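Local coordinates for protein Phospholipase/Carboxylesterase (PDB 4Q82) that probably hydrolyses carboxylic ester bonds, with phospholipids among the possible substrates, at residues N65-Y75 with N119-H130; V154-T162 with Y269-R277. All coordinates share one frame; numbering follows the deposited sequence.

Interaction 1 of 2, residues N65-Y75 with N119-H130; sequences NGFWEYLPPRY and NERPFVVLSPQH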
loop_
_atom_site.group_PDB
_atom_site.type_symbol
_atom_site.label_atom_id
_atom_site.label_comp_id
_atom_site.label_asym_id
_atom_site.label_seq_id
_atom_site.Cartn_x
_atom_site.Cartn_y
_atom_site.Cartn_z
ATOM N N ASN A 65 -7.902 5.356 12.620
ATOM C CA ASN A 65 -6.447 5.437 12.724
ATOM C C ASN A 65 -5.945 6.871 12.658
ATOM O O ASN A 65 -6.447 7.666 11.860
ATOM C CB ASN A 65 -5.753 4.676 11.577
ATOM C CG ASN A 65 -6.168 3.228 11.492
ATOM O OD1 ASN A 65 -7.252 2.913 11.001
ATOM N ND2 ASN A 65 -5.309 2.332 11.973
ATOM N N GLY A 66 -4.919 7.198 13.433
ATOM C CA GLY A 66 -4.103 8.358 13.088
ATOM C C GLY A 66 -3.439 8.077 11.730
ATOM O O GLY A 66 -3.185 6.920 11.398
ATOM N N PHE A 67 -3.166 9.108 10.939
ATOM C CA PHE A 67 -2.498 8.889 9.645
ATOM C C PHE A 67 -1.776 10.124 9.145
ATOM O O PHE A 67 -2.079 11.255 9.562
ATOM C CB PHE A 67 -3.505 8.419 8.585
ATOM C CG PHE A 67 -4.576 9.428 8.244
ATOM C CD1 PHE A 67 -5.710 9.561 9.035
ATOM C CD2 PHE A 67 -4.467 10.219 7.099
ATOM C CE1 PHE A 67 -6.707 10.478 8.704
ATOM C CE2 PHE A 67 -5.460 11.146 6.766
ATOM C CZ PHE A 67 -6.579 11.268 7.570
ATOM N N TRP A 68 -0.818 9.895 8.245
ATOM C CA TRP A 68 -0.189 10.963 7.468
ATOM C C TRP A 68 -0.964 11.173 6.189
ATOM O O TRP A 68 -1.264 10.219 5.483
ATOM C CB TRP A 68 1.277 10.639 7.110
ATOM C CG TRP A 68 2.176 10.692 8.304
ATOM C CD1 TRP A 68 2.571 9.644 9.082
ATOM C CD2 TRP A 68 2.723 11.869 8.905
ATOM N NE1 TRP A 68 3.366 10.093 10.119
ATOM C CE2 TRP A 68 3.478 11.456 10.025
ATOM C CE3 TRP A 68 2.665 13.233 8.589
ATOM C CZ2 TRP A 68 4.163 12.353 10.837
ATOM C CZ3 TRP A 68 3.362 14.131 9.393
ATOM C CH2 TRP A 68 4.095 13.687 10.503
ATOM N N GLU A 69 -1.260 12.432 5.887
ATOM C CA GLU A 69 -1.984 12.804 4.679
ATOM C C GLU A 69 -1.052 13.526 3.728
ATOM O O GLU A 69 -0.484 14.565 4.077
ATOM C CB GLU A 69 -3.180 13.686 5.036
ATOM C CG GLU A 69 -3.864 14.351 3.881
ATOM C CD GLU A 69 -4.644 15.564 4.354
ATOM O OE1 GLU A 69 -5.754 15.400 4.926
ATOM O OE2 GLU A 69 -4.117 16.682 4.180
ATOM N N TYR A 70 -0.863 12.953 2.545
ATOM C CA TYR A 70 -0.144 13.631 1.470
ATOM C C TYR A 70 -1.099 13.946 0.320
ATOM O O TYR A 70 -1.766 13.048 -0.205
ATOM C CB TYR A 70 1.039 12.795 0.926
ATOM C CG TYR A 70 1.611 13.468 -0.315
ATOM C CD1 TYR A 70 2.328 14.659 -0.207
ATOM C CD2 TYR A 70 1.386 12.948 -1.587
ATOM C CE1 TYR A 70 2.855 15.295 -1.338
ATOM C CE2 TYR A 70 1.894 13.596 -2.737
ATOM C CZ TYR A 70 2.627 14.760 -2.591
ATOM O OH TYR A 70 3.127 15.399 -3.701
ATOM N N LEU A 71 -1.155 15.218 -0.074
ATOM C CA LEU A 71 -1.973 15.639 -1.207
ATOM C C LEU A 71 -1.067 16.005 -2.376
ATOM O O LEU A 71 -0.038 16.663 -2.200
ATOM C CB LEU A 71 -2.871 16.822 -0.826
ATOM C CG LEU A 71 -3.786 16.599 0.378
ATOM C CD1 LEU A 71 -4.511 17.894 0.715
ATOM C CD2 LEU A 71 -4.770 15.474 0.132
ATOM N N PRO A 72 -1.422 15.529 -3.577
ATOM C CA PRO A 72 -0.624 15.771 -4.774
ATOM C C PRO A 72 -0.837 17.203 -5.262
ATOM O O PRO A 72 -1.799 17.843 -4.855
ATOM C CB PRO A 72 -1.186 14.765 -5.780
ATOM C CG PRO A 72 -2.627 14.664 -5.395
ATOM C CD PRO A 72 -2.618 14.719 -3.870
ATOM N N PRO A 73 0.051 17.691 -6.126
ATOM C CA PRO A 73 -0.040 19.075 -6.606
ATOM C C PRO A 73 -1.409 19.484 -7.150
ATOM O O PRO A 73 -1.879 20.586 -6.847
ATOM C CB PRO A 73 1.013 19.113 -7.707
ATOM C CG PRO A 73 2.073 18.190 -7.189
ATOM C CD PRO A 73 1.321 17.062 -6.513
ATOM N N ARG A 74 -2.049 18.612 -7.921
ATOM C CA ARG A 74 -3.316 18.970 -8.552
ATOM C C ARG A 74 -4.548 18.498 -7.781
ATOM O O ARG A 74 -5.629 18.400 -8.360
ATOM C CB ARG A 74 -3.360 18.415 -9.976
ATOM C CG ARG A 74 -2.302 19.010 -10.887
ATOM C CD ARG A 74 -2.232 18.286 -12.223
ATOM N NE ARG A 74 -0.849 18.135 -12.677
ATOM C CZ ARG A 74 -0.245 18.947 -13.540
ATOM N NH1 ARG A 74 -0.902 19.973 -14.063
ATOM N NH2 ARG A 74 1.017 18.728 -13.888
ATOM N N TYR A 75 -4.394 18.210 -6.490
ATOM C CA TYR A 75 -5.530 17.770 -5.673
ATOM C C TYR A 75 -6.681 18.778 -5.762
ATOM O O TYR A 75 -6.459 19.993 -5.704
ATOM C CB TYR A 75 -5.130 17.564 -4.206
ATOM C CG TYR A 75 -6.281 17.044 -3.366
ATOM C CD1 TYR A 75 -6.722 15.735 -3.495
ATOM C CD2 TYR A 75 -6.948 17.875 -2.466
ATOM C CE1 TYR A 75 -7.793 15.250 -2.731
ATOM C CE2 TYR A 75 -8.017 17.407 -1.705
ATOM C CZ TYR A 75 -8.436 16.095 -1.842
ATOM O OH TYR A 75 -9.499 15.627 -1.094
ATOM N N ASN A 119 6.886 15.214 -7.684
ATOM C CA ASN A 119 5.655 15.957 -7.886
ATOM C C ASN A 119 4.824 15.457 -9.073
ATOM O O ASN A 119 3.635 15.765 -9.163
ATOM C CB ASN A 119 5.967 17.458 -8.061
ATOM C CG ASN A 119 6.275 18.136 -6.733
ATOM O OD1 ASN A 119 6.116 17.526 -5.660
ATOM N ND2 ASN A 119 6.679 19.411 -6.789
ATOM N N GLU A 120 5.401 14.665 -9.937
ATOM C CA GLU A 120 4.663 14.070 -11.021
ATOM C C GLU A 120 3.683 12.980 -10.571
ATOM O O GLU A 120 2.779 12.643 -11.241
ATOM C CB GLU A 120 5.621 13.535 -12.063
ATOM C CG GLU A 120 6.557 14.618 -12.611
ATOM C CD GLU A 120 5.823 15.904 -12.964
ATOM O OE1 GLU A 120 4.976 15.830 -13.879
ATOM O OE2 GLU A 120 6.066 16.985 -12.352
ATOM N N ARG A 121 3.921 12.453 -9.400
ATOM C CA ARG A 121 3.050 11.401 -8.888
ATOM C C ARG A 121 1.690 11.952 -8.469
ATOM O O ARG A 121 1.615 12.861 -7.631
ATOM C CB ARG A 121 3.737 10.677 -7.733
ATOM C CG ARG A 121 4.958 9.914 -8.271
ATOM C CD ARG A 121 5.811 9.256 -7.153
ATOM N NE ARG A 121 7.012 8.676 -7.763
ATOM C CZ ARG A 121 8.049 8.222 -7.054
ATOM N NH1 ARG A 121 8.023 8.310 -5.726
ATOM N NH2 ARG A 121 9.108 7.704 -7.668
ATOM N N PRO A 122 0.616 11.412 -9.064
ATOM C CA PRO A 122 -0.709 12.042 -8.931
ATOM C C PRO A 122 -1.543 11.555 -7.748
ATOM O O PRO A 122 -2.676 12.045 -7.595
ATOM C CB PRO A 122 -1.396 11.659 -10.240
ATOM C CG PRO A 122 -0.835 10.292 -10.534
ATOM C CD PRO A 122 0.632 10.389 -10.126
ATOM N N PHE A 123 -1.002 10.642 -6.941
ATOM C CA PHE A 123 -1.750 10.020 -5.840
ATOM C C PHE A 123 -1.988 10.922 -4.636
ATOM O O PHE A 123 -1.067 11.589 -4.159
ATOM C CB PHE A 123 -1.018 8.773 -5.310
ATOM C CG PHE A 123 -0.427 7.883 -6.372
ATOM C CD1 PHE A 123 -1.172 6.853 -6.937
ATOM C CD2 PHE A 123 0.907 8.033 -6.758
ATOM C CE1 PHE A 123 -0.613 5.996 -7.896
ATOM C CE2 PHE A 123 1.480 7.201 -7.695
ATOM C CZ PHE A 123 0.729 6.162 -8.279
ATOM N N VAL A 124 -3.206 10.890 -4.095
ATOM C CA VAL A 124 -3.367 11.129 -2.674
ATOM C C VAL A 124 -2.698 9.947 -1.976
ATOM O O VAL A 124 -2.987 8.797 -2.323
ATOM C CB VAL A 124 -4.853 11.224 -2.263
ATOM C CG1 VAL A 124 -4.995 11.237 -0.753
ATOM C CG2 VAL A 124 -5.490 12.472 -2.893
ATOM N N VAL A 125 -1.799 10.201 -1.021
ATOM C CA VAL A 125 -1.153 9.092 -0.294
ATOM C C VAL A 125 -1.494 9.184 1.181
ATOM O O VAL A 125 -1.161 10.181 1.840
ATOM C CB VAL A 125 0.398 9.084 -0.453
ATOM C CG1 VAL A 125 1.007 7.836 0.238
ATOM C CG2 VAL A 125 0.784 9.069 -1.936
ATOM N N LEU A 126 -2.170 8.162 1.694
ATOM C CA LEU A 126 -2.508 8.124 3.114
ATOM C C LEU A 126 -1.752 6.998 3.800
ATOM O O LEU A 126 -1.735 5.870 3.313
ATOM C CB LEU A 126 -4.013 7.921 3.324
ATOM C CG LEU A 126 -4.930 8.893 2.598
ATOM C CD1 LEU A 126 -6.382 8.577 2.952
ATOM C CD2 LEU A 126 -4.605 10.337 2.976
ATOM N N SER A 127 -1.154 7.297 4.943
ATOM C CA SER A 127 -0.345 6.302 5.644
ATOM C C SER A 127 -0.824 6.167 7.087
ATOM O O SER A 127 -0.341 6.877 7.982
ATOM C CB SER A 127 1.135 6.696 5.595
ATOM O OG SER A 127 1.603 6.813 4.243
ATOM N N PRO A 128 -1.798 5.271 7.322
ATOM C CA PRO A 128 -2.354 5.131 8.678
ATOM C C PRO A 128 -1.445 4.380 9.640
ATOM O O PRO A 128 -0.684 3.512 9.212
ATOM C CB PRO A 128 -3.653 4.342 8.451
ATOM C CG PRO A 128 -3.375 3.556 7.158
ATOM C CD PRO A 128 -2.559 4.507 6.317
ATOM N N GLN A 129 -1.553 4.684 10.931
ATOM C CA GLN A 129 -0.762 3.959 11.926
ATOM C C GLN A 129 -1.628 2.900 12.581
ATOM O O GLN A 129 -2.757 3.182 13.023
ATOM C CB GLN A 129 -0.205 4.900 13.003
ATOM C CG GLN A 129 0.672 4.191 14.055
ATOM C CD GLN A 129 1.513 5.192 14.836
ATOM O OE1 GLN A 129 0.992 6.172 15.381
ATOM N NE2 GLN A 129 2.824 4.960 14.879
ATOM N N HIS A 130 -1.086 1.693 12.655
ATOM C CA HIS A 130 -1.734 0.601 13.351
ATOM C C HIS A 130 -1.306 0.590 14.807
ATOM O O HIS A 130 -0.107 0.650 15.105
ATOM C CB HIS A 130 -1.381 -0.733 12.688
ATOM C CG HIS A 130 -1.872 -1.912 13.463
ATOM N ND1 HIS A 130 -3.214 -2.175 13.630
ATOM C CD2 HIS A 130 -1.208 -2.855 14.177
ATOM C CE1 HIS A 130 -3.357 -3.247 14.395
ATOM N NE2 HIS A 130 -2.154 -3.678 14.740
HETATM O O HOH W 1 -3.819 4.912 14.874
HETATM O O HOH W 2 1.025 9.524 3.660
HETATM O O HOH W 3 3.396 13.987 -5.965
#
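V124 packs its CG2 methyl against the ring of Y75, 3.5 Å from CD1, and the same methyl reaches P72 CD; Y75 in turn carries L71 CD2 over the centre of one ring face. These groups sit where strand 67-70 gives way to the P72 to Y75 type I turn and its antiparallel neighbour 124-128 begins, in the central sheet of an alpha/beta-hydrolase-like fold. Further along the V124 side, L126 lies alongside both F67 and E69, its CD2 4.0 Å from F67 CE2. F67 CB rests against P128 CA. The other side of the pair is built from W68, Y70, V125 and S127. Y70 swings CG to the far side from its own N (chi1 172°) and brings CD2 to 3.9 Å from V125 CG2; helix 107-113 covers both residues.

Backbone bonds join W68 with S127 and Y70 with V125 in both directions. One water donates to W68 O and V125 O and hydrogen-bonds S127 OG, linking the two backbones to that hydroxyl. The Y70 hydroxyl reaches R52 and a water that donates to R121 O, while the E69 carboxylate is held by R56 and Y152. At the far end Q129 N binds G66 O at 2.8 Å, and another water bridges G66 N to Q129 O. That carbonyl also accepts from N65 ND2 at 2.9 Å: the N-H points almost straight at it (177°), in the amide plane of N65, yet arrives 48° above the carbonyl plane of Q129.

Interaction 2 of 2, residues V154-T162 with Y269-R277; sequences VDESRIYLT and YAWLLSQSR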
loop_
_atom_site.group_PDB
_atom_site.type_symbol
_atom_site.label_atom_id
_atom_site.label_comp_id
_atom_site.label_asym_id
_atom_site.label_seq_id
_atom_site.Cartn_x
_atom_site.Cartn_y
_atom_site.Cartn_z
ATOM N N VAL A 154 -11.218 11.628 -4.502
ATOM C CA VAL A 154 -10.434 10.610 -5.160
ATOM C C VAL A 154 -11.209 9.941 -6.276
ATOM O O VAL A 154 -12.444 9.910 -6.270
ATOM C CB VAL A 154 -9.942 9.534 -4.159
ATOM C CG1 VAL A 154 -8.989 10.160 -3.160
ATOM C CG2 VAL A 154 -11.111 8.895 -3.448
ATOM N N ASP A 155 -10.461 9.427 -7.242
ATOM C CA ASP A 155 -11.022 8.653 -8.333
ATOM C C ASP A 155 -11.228 7.220 -7.868
ATOM O O ASP A 155 -10.270 6.457 -7.703
ATOM C CB ASP A 155 -10.102 8.708 -9.555
ATOM C CG ASP A 155 -10.603 7.860 -10.713
ATOM O OD1 ASP A 155 -11.696 7.251 -10.612
ATOM O OD2 ASP A 155 -9.898 7.815 -11.744
ATOM N N GLU A 156 -12.490 6.841 -7.679
ATOM C CA GLU A 156 -12.773 5.547 -7.079
ATOM C C GLU A 156 -12.457 4.383 -8.003
ATOM O O GLU A 156 -12.435 3.236 -7.559
ATOM C CB GLU A 156 -14.231 5.490 -6.619
ATOM C CG GLU A 156 -14.480 6.413 -5.444
ATOM C CD GLU A 156 -15.918 6.390 -4.968
ATOM O OE1 GLU A 156 -16.624 5.394 -5.249
ATOM O OE2 GLU A 156 -16.329 7.371 -4.310
ATOM N N SER A 157 -12.188 4.669 -9.278
ATOM C CA SER A 157 -11.732 3.619 -10.184
ATOM C C SER A 157 -10.225 3.367 -10.046
ATOM O O SER A 157 -9.689 2.457 -10.680
ATOM C CB SER A 157 -12.060 3.962 -11.636
ATOM O OG SER A 157 -11.237 5.018 -12.091
ATOM N N ARG A 158 -9.546 4.168 -9.229
ATOM C CA ARG A 158 -8.101 4.028 -9.076
ATOM C C ARG A 158 -7.694 4.120 -7.614
ATOM O O ARG A 158 -6.989 5.042 -7.212
ATOM C CB ARG A 158 -7.363 5.083 -9.915
ATOM C CG ARG A 158 -7.425 4.774 -11.404
ATOM C CD ARG A 158 -6.645 5.773 -12.239
ATOM N NE ARG A 158 -7.198 7.120 -12.138
ATOM C CZ ARG A 158 -6.490 8.230 -12.317
ATOM N NH1 ARG A 158 -5.193 8.157 -12.599
ATOM N NH2 ARG A 158 -7.076 9.417 -12.204
ATOM N N ILE A 159 -8.160 3.146 -6.834
ATOM C CA ILE A 159 -7.771 3.000 -5.439
ATOM C C ILE A 159 -6.717 1.895 -5.320
ATOM O O ILE A 159 -6.972 0.747 -5.694
ATOM C CB ILE A 159 -8.995 2.669 -4.539
ATOM C CG1 ILE A 159 -10.072 3.762 -4.657
ATOM C CG2 ILE A 159 -8.550 2.481 -3.085
ATOM C CD1 ILE A 159 -11.436 3.294 -4.191
ATOM N N TYR A 160 -5.538 2.254 -4.811
ATOM C CA TYR A 160 -4.392 1.333 -4.700
ATOM C C TYR A 160 -4.016 1.040 -3.255
ATOM O O TYR A 160 -3.969 1.939 -2.416
ATOM C CB TYR A 160 -3.189 1.923 -5.449
ATOM C CG TYR A 160 -3.553 2.309 -6.861
ATOM C CD1 TYR A 160 -4.077 1.360 -7.740
ATOM C CD2 TYR A 160 -3.378 3.615 -7.322
ATOM C CE1 TYR A 160 -4.426 1.701 -9.034
ATOM C CE2 TYR A 160 -3.711 3.962 -8.628
ATOM C CZ TYR A 160 -4.227 2.997 -9.480
ATOM O OH TYR A 160 -4.553 3.332 -10.785
ATOM N N LEU A 161 -3.775 -0.233 -2.964
ATOM C CA LEU A 161 -3.432 -0.670 -1.619
ATOM C C LEU A 161 -1.989 -1.128 -1.622
ATOM O O LEU A 161 -1.597 -1.908 -2.489
ATOM C CB LEU A 161 -4.374 -1.803 -1.179
ATOM C CG LEU A 161 -4.126 -2.447 0.192
ATOM C CD1 LEU A 161 -4.330 -1.412 1.301
ATOM C CD2 LEU A 161 -5.088 -3.636 0.362
ATOM N N THR A 162 -1.180 -0.683 -0.663
ATOM C CA THR A 162 0.199 -1.174 -0.641
ATOM C C THR A 162 0.687 -1.284 0.798
ATOM O O THR A 162 0.166 -0.616 1.710
ATOM C CB THR A 162 1.140 -0.253 -1.501
ATOM O OG1 THR A 162 2.463 -0.816 -1.561
ATOM C CG2 THR A 162 1.200 1.161 -0.927
ATOM N N TYR A 269 4.874 2.577 -9.461
ATOM C CA TYR A 269 3.904 3.674 -9.606
ATOM C C TYR A 269 3.268 3.683 -11.005
ATOM O O TYR A 269 2.045 3.811 -11.146
ATOM C CB TYR A 269 4.575 5.021 -9.273
ATOM C CG TYR A 269 5.247 4.899 -7.914
ATOM C CD1 TYR A 269 4.492 4.637 -6.781
ATOM C CD2 TYR A 269 6.641 5.002 -7.771
ATOM C CE1 TYR A 269 5.089 4.454 -5.507
ATOM C CE2 TYR A 269 7.242 4.858 -6.489
ATOM C CZ TYR A 269 6.450 4.581 -5.378
ATOM O OH TYR A 269 7.027 4.409 -4.126
ATOM N N ALA A 270 4.083 3.531 -12.034
ATOM C CA ALA A 270 3.555 3.435 -13.378
ATOM C C ALA A 270 2.634 2.210 -13.496
ATOM O O ALA A 270 1.573 2.285 -14.120
ATOM C CB ALA A 270 4.698 3.369 -14.397
ATOM N N TRP A 271 3.035 1.103 -12.874
ATOM C CA TRP A 271 2.245 -0.127 -12.934
ATOM C C TRP A 271 0.886 0.075 -12.254
ATOM O O TRP A 271 -0.154 -0.283 -12.821
ATOM C CB TRP A 271 2.995 -1.313 -12.291
ATOM C CG TRP A 271 2.205 -2.606 -12.384
ATOM C CD1 TRP A 271 2.108 -3.449 -13.468
ATOM C CD2 TRP A 271 1.372 -3.171 -11.362
ATOM N NE1 TRP A 271 1.273 -4.520 -13.164
ATOM C CE2 TRP A 271 0.810 -4.365 -11.882
ATOM C CE3 TRP A 271 1.053 -2.788 -10.049
ATOM C CZ2 TRP A 271 -0.048 -5.186 -11.126
ATOM C CZ3 TRP A 271 0.198 -3.604 -9.305
ATOM C CH2 TRP A 271 -0.336 -4.788 -9.847
ATOM N N LEU A 272 0.884 0.639 -11.045
ATOM C CA LEU A 272 -0.388 0.931 -10.374
ATOM C C LEU A 272 -1.294 1.759 -11.271
ATOM O O LEU A 272 -2.445 1.400 -11.529
ATOM C CB LEU A 272 -0.156 1.670 -9.047
ATOM C CG LEU A 272 0.331 0.786 -7.884
ATOM C CD1 LEU A 272 0.670 1.670 -6.657
ATOM C CD2 LEU A 272 -0.722 -0.226 -7.489
ATOM N N LEU A 273 -0.756 2.856 -11.780
ATOM C CA LEU A 273 -1.565 3.773 -12.586
ATOM C C LEU A 273 -2.070 3.127 -13.880
ATOM O O LEU A 273 -3.040 3.594 -14.476
ATOM C CB LEU A 273 -0.759 5.043 -12.893
ATOM C CG LEU A 273 -0.593 5.956 -11.662
ATOM C CD1 LEU A 273 0.503 6.973 -11.879
ATOM C CD2 LEU A 273 -1.904 6.661 -11.319
ATOM N N SER A 274 -1.431 2.045 -14.313
ATOM C CA SER A 274 -1.938 1.336 -15.486
ATOM C C SER A 274 -3.169 0.468 -15.139
ATOM O O SER A 274 -3.846 -0.049 -16.029
ATOM C CB SER A 274 -0.839 0.479 -16.114
ATOM O OG SER A 274 -0.632 -0.705 -15.368
ATOM N N GLN A 275 -3.465 0.321 -13.851
ATOM C CA GLN A 275 -4.614 -0.477 -13.408
ATOM C C GLN A 275 -5.788 0.396 -13.023
ATOM O O GLN A 275 -5.596 1.458 -12.442
ATOM C CB GLN A 275 -4.222 -1.352 -12.201
ATOM C CG GLN A 275 -2.916 -2.107 -12.412
ATOM C CD GLN A 275 -2.992 -3.069 -13.579
ATOM O OE1 GLN A 275 -4.051 -3.590 -13.883
ATOM N NE2 GLN A 275 -1.860 -3.317 -14.226
ATOM N N SER A 276 -7.006 -0.059 -13.309
ATOM C CA SER A 276 -8.185 0.659 -12.867
ATOM C C SER A 276 -9.398 -0.254 -12.890
ATOM O O SER A 276 -9.401 -1.262 -13.595
ATOM C CB SER A 276 -8.442 1.887 -13.753
ATOM O OG SER A 276 -8.802 1.483 -15.054
ATOM N N ARG A 277 -10.437 0.122 -12.148
ATOM C CA ARG A 277 -11.685 -0.645 -12.126
ATOM C C ARG A 277 -12.644 -0.249 -13.256
ATOM O O ARG A 277 -12.795 0.930 -13.556
ATOM C CB ARG A 277 -12.383 -0.466 -10.777
ATOM C CG ARG A 277 -11.622 -1.065 -9.613
ATOM C CD ARG A 277 -11.559 -2.571 -9.755
ATOM N NE ARG A 277 -12.876 -3.181 -9.577
ATOM C CZ ARG A 277 -13.331 -3.641 -8.415
ATOM N NH1 ARG A 277 -12.574 -3.563 -7.325
ATOM N NH2 ARG A 277 -14.539 -4.190 -8.345
HETATM O O HOH W 4 -3.990 6.299 -14.345
#
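The Y160 ring is sandwiched: L272 CB sits over the centre of one face, 4.0 Å from the centroid and only 5° off the normal, while the carbonyl oxygen R158 O lies over the opposite face toward the rim. In the ring plane, at the edge, comes Q275 O, which accepts from Y160 OH at 2.7 Å, nearly in line with its own C=O. L272 also lays CD2 against Y160 CD1 at 3.7 Å, the two side chains running past one another head to tail. Y160 puts CG opposite its carbonyl carbon (chi1 -52°), which carries the ring toward the end of the helix. This is strand-helix packing of an alpha/beta-hydrolase-like fold, where C-terminal helix 268-273 lies across central strand 158-163 and L272 reaches neighbouring strand 186-190.

Beyond the helix the tail turns back along the strand entrance, and R277 N binds S157 O on a lone pair, in the carbonyl plane. The corner before the strand is an Asx turn: D155 OD1 takes both S157 N and S157 OG from the same face of the carboxylate. R158 NE forms a salt bridge with D155 OD2 at 2.8 Å, and R158 NH1 lies 3.8 Å from L273 CD2.

From the N terminus, after edge strand 53-56 the chain lays down strand 67-70, passes through strand 80-86 and helices 97-100 and 107-113, and returns in strand 124-128, so interaction 1 closes a loop of 43 residues. After helix 138-151 it enters strand 158-163; 106 residues separate the segments of interaction 2, which brings the C-terminal helix and tail back to that strand. The two loops follow in series, neither crossing nor nesting. Strand 80-86 lies between strands 124-128 and 158-163 in the shared sheet. The contacts meet directly where F123 packs its ring on Y160 and L273, with P122 against L273 and R121 against Y269.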